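Local coordinates for protein probable 2-dehydro-3-deoxygalactonokinase DgoK1 (Sinorhizobium meliloti, PDB 3T69) that probably phosphorylates 2-dehydro-3-deoxy-D-galactonate with ATP, giving the 6-phospho sugar acid and ADP in the DeLey-Doudoroff breakdown of galactose, at residues C70-A73 and G74-Q77; Q116-R119 and R120-D123. All coordinates share one frame; numbering follows the deposited sequence.

In the fold
Strand 67-71 enters the mixed sheet parallel to strands 9-14 and 108-116. At its C-terminal end interaction 1 closes a tight 3-10 turn, from which the chain leaves into the loop before strand 84-86. The chain later returns through strand 108-116, and interaction 2 closes the hairpin that leads it back into the antiparallel strand 123-125. The two contacts therefore follow in series, neither nested nor crossed. The centres of interactions 1 and 2 lie 20 Å apart, and the two do not touch. What they share is the sheet containing strands 67-71, 108-116 and 123-125, in a fold of the ASKHA (actin-like ATPase) type, and the second subunit, which both contact.

Interaction 1 (C70-A73 and G74-Q77); sequences CGMA and GARQ. With SO4 (sulfate ion), chain E.
Between Gly71 and Ala75 the backbone turns in a short 3-10 segment: Gly74 N donates to Gly71 O over 3.0 Å, though the placing of that nitrogen is less sure, and Ala75 N donates to Met72 O over 3.3 Å. The turn brings two side chains together: Met72 SD lies 4.2 Å from Ala75 CB, a loose apolar contact. Met72 and Ala75 both also touch Met40 of helix 40-43 and Arg126. Gly71 has positive phi (102°), where a side chain would crowd the carbonyl oxygen of Cys70.

Beyond the turn, Arg76 and Gln77 meet a sulfate. Arg76 bends at chi2 and chi3 and presents its guanidinium edge, with the sulfur in its plane. Arg76 NH2 points at sulfate O2, though the modelled separation is too short to trust, and Arg76 NE gives sulfate O2 a weak hydrogen bond of 3.2 Å. Gln77 meets the ion through its aliphatic part, Gln77 CG lying 3.2 Å from sulfate O4. Cutting Gln77 back to an alanine would remove CG and is likely to leave the O4 side of the sulfate without its methylene neighbour. Arg223 of the second subunit also binds the ion, which probably came from the crystallisation liquor; the two arginines, one from each subunit, are consistent with a spot at the interface that can take an anion.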
# COMPACT_ATOMS: atom_id res chain seq x y z
N CYS B 70 8.74 -27.43 3.48
CA CYS B 70 9.25 -26.10 3.68
C CYS B 70 8.08 -25.10 3.62
O CYS B 70 6.99 -25.46 3.16
CB CYS B 70 10.34 -25.80 2.63
SG CYS B 70 9.73 -25.55 0.94
N GLY B 71 8.30 -23.86 4.06
CA GLY B 71 7.32 -22.79 3.91
C GLY B 71 6.49 -22.45 5.14
O GLY B 71 6.81 -22.81 6.26
N MET B 72 5.39 -21.75 4.90
CA MET B 72 4.57 -21.23 5.97
C MET B 72 3.87 -22.35 6.76
O MET B 72 3.14 -22.10 7.72
CB MET B 72 3.56 -20.22 5.42
CG MET B 72 4.17 -18.92 4.95
SD MET B 72 5.09 -17.94 6.14
CE MET B 72 6.17 -17.24 4.93
N ALA B 73 4.09 -23.60 6.40
CA ALA B 73 3.53 -24.63 7.27
C ALA B 73 4.19 -24.49 8.67
O ALA B 73 3.65 -24.97 9.70
CB ALA B 73 3.77 -26.01 6.68
N GLY B 74 5.35 -23.83 8.68
CA GLY B 74 6.17 -23.71 9.87
C GLY B 74 6.08 -22.38 10.60
O GLY B 74 6.83 -22.15 11.53
N ALA B 75 5.15 -21.52 10.21
CA ALA B 75 4.91 -20.27 10.95
C ALA B 75 4.07 -20.49 12.18
O ALA B 75 3.37 -21.49 12.27
CB ALA B 75 4.24 -19.25 10.05
N ARG B 76 4.16 -19.54 13.12
CA ARG B 76 3.28 -19.49 14.33
C ARG B 76 1.79 -19.78 14.05
O ARG B 76 1.12 -20.43 14.84
CB ARG B 76 3.33 -18.09 14.95
CG ARG B 76 4.47 -17.82 15.90
CD ARG B 76 5.02 -16.39 15.77
NE ARG B 76 4.06 -15.30 15.96
CZ ARG B 76 4.28 -14.26 16.79
NH1 ARG B 76 5.40 -14.21 17.49
NH2 ARG B 76 3.39 -13.25 16.88
N GLN B 77 1.28 -19.25 12.94
CA GLN B 77 -0.16 -19.32 12.60
C GLN B 77 -0.38 -20.48 11.63
O GLN B 77 -1.26 -20.42 10.73
CB GLN B 77 -0.62 -18.03 11.90
CG GLN B 77 0.24 -16.78 12.18
CD GLN B 77 1.57 -16.71 11.32
OE1 GLN B 77 1.56 -16.40 10.10
NE2 GLN B 77 2.72 -16.94 12.00
S SO4 E . 0.44 -13.82 14.72
O1 SO4 E . -0.73 -13.04 15.08
O2 SO4 E . 1.63 -13.28 15.38
O3 SO4 E . 0.26 -15.22 15.11
O4 SO4 E . 0.63 -13.79 13.29

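Interaction 2 (Q116-R119 and R120-D123); sequences QRDR and RHPD
Gln116 extends its side chain past Asp123, CB to CB at 3.9 Å, and carries its amide to the backbone of His121. With CG anti to the backbone N (chi1 -163°) and the chain extended (chi2 176°), Gln116 NE2 can donate to His121 O over 3.1 Å; the acceptor lies somewhat off the amide plane. The backbones of Gln116 and Asp123 form an antiparallel hydrogen-bonded pair: Gln116 N donates to Asp123 O at 2.7 Å, and Asp123 N returns a bond to Gln116 O at 2.9 Å. A CA-H...O contact from Pro122 CA, 3.4 Å away, adds to that same Gln116 O. Nearer the hairpin's tip, Asp118 and His121 run side by side, carboxylate and ring planes 88° apart, with Asp118 OD1 at the ring edge 3.9 Å from His121 CD2.

The other amide atom, Gln116 OE1, accepts from Phe166 N, and Asp123 OD1 is hydrogen-bonded to Thr168 OG1. The hairpin between strands 108-116 and 123-125 is thus tied to strand 162-169 of the second sheet, while its Pro122 and Asp123 pack on Gly225 and Phe220, in helix 215-228 of the second subunit.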
# COMPACT_ATOMS: atom_id res chain seq x y z
N GLN B 116 16.83 -12.27 9.91
CA GLN B 116 17.80 -11.24 10.08
C GLN B 116 17.40 -10.48 11.33
O GLN B 116 16.37 -9.84 11.38
CB GLN B 116 17.82 -10.37 8.83
CG GLN B 116 19.08 -9.51 8.70
CD GLN B 116 19.12 -8.70 7.40
OE1 GLN B 116 20.05 -8.85 6.61
NE2 GLN B 116 18.11 -7.83 7.18
N ARG B 117 18.20 -10.61 12.39
CA ARG B 117 17.84 -10.06 13.71
C ARG B 117 18.19 -8.58 13.95
O ARG B 117 17.71 -7.97 14.89
CB ARG B 117 18.39 -10.96 14.82
CG ARG B 117 17.62 -12.25 14.96
CD ARG B 117 17.83 -12.99 16.30
NE ARG B 117 16.55 -13.55 16.75
CZ ARG B 117 15.75 -12.95 17.64
NH1 ARG B 117 16.12 -11.79 18.21
NH2 ARG B 117 14.58 -13.52 17.95
N ASP B 118 19.03 -7.99 13.12
CA ASP B 118 19.34 -6.58 13.25
C ASP B 118 18.09 -5.79 13.70
O ASP B 118 17.05 -5.83 13.04
CB ASP B 118 19.86 -6.08 11.90
CG ASP B 118 20.34 -4.64 11.94
OD1 ASP B 118 21.15 -4.32 11.03
OD2 ASP B 118 19.91 -3.80 12.81
N ARG B 119 18.19 -5.08 14.82
CA ARG B 119 17.08 -4.24 15.27
C ARG B 119 16.66 -3.13 14.31
O ARG B 119 15.47 -2.89 14.14
CB ARG B 119 17.30 -3.71 16.68
CG ARG B 119 16.86 -4.72 17.72
CD ARG B 119 17.39 -4.42 19.11
NE ARG B 119 17.34 -5.63 19.94
CZ ARG B 119 16.21 -6.12 20.47
NH1 ARG B 119 15.03 -5.52 20.24
NH2 ARG B 119 16.26 -7.24 21.21
N ARG B 120 17.63 -2.48 13.68
CA ARG B 120 17.31 -1.80 12.42
C ARG B 120 17.20 -2.93 11.34
O ARG B 120 17.99 -3.91 11.34
CB ARG B 120 18.41 -0.80 12.04
CG ARG B 120 19.06 0.03 13.19
CD ARG B 120 19.11 1.55 12.82
NE ARG B 120 19.88 1.86 11.60
CZ ARG B 120 19.67 2.91 10.79
NH1 ARG B 120 18.67 3.77 11.04
NH2 ARG B 120 20.46 3.09 9.72
N HIS B 121 16.28 -2.87 10.41
CA HIS B 121 16.30 -3.95 9.39
C HIS B 121 15.97 -5.37 9.89
O HIS B 121 16.52 -6.34 9.37
CB HIS B 121 17.63 -3.99 8.63
CG HIS B 121 18.14 -2.64 8.22
ND1 HIS B 121 17.44 -1.79 7.39
CD2 HIS B 121 19.29 -1.99 8.55
CE1 HIS B 121 18.14 -0.68 7.21
NE2 HIS B 121 19.27 -0.77 7.91
N PRO B 122 15.04 -5.52 10.86
CA PRO B 122 14.59 -6.90 11.16
C PRO B 122 14.00 -7.54 9.93
O PRO B 122 13.29 -6.89 9.19
CB PRO B 122 13.45 -6.67 12.18
CG PRO B 122 12.99 -5.26 11.99
CD PRO B 122 14.23 -4.50 11.60
N ASP B 123 14.26 -8.81 9.70
CA ASP B 123 13.71 -9.48 8.51
C ASP B 123 13.55 -10.99 8.58
O ASP B 123 14.20 -11.69 9.36
CB ASP B 123 14.45 -9.11 7.23
CG ASP B 123 13.51 -8.89 6.07
OD1 ASP B 123 12.46 -9.53 5.96
OD2 ASP B 123 13.83 -8.02 5.24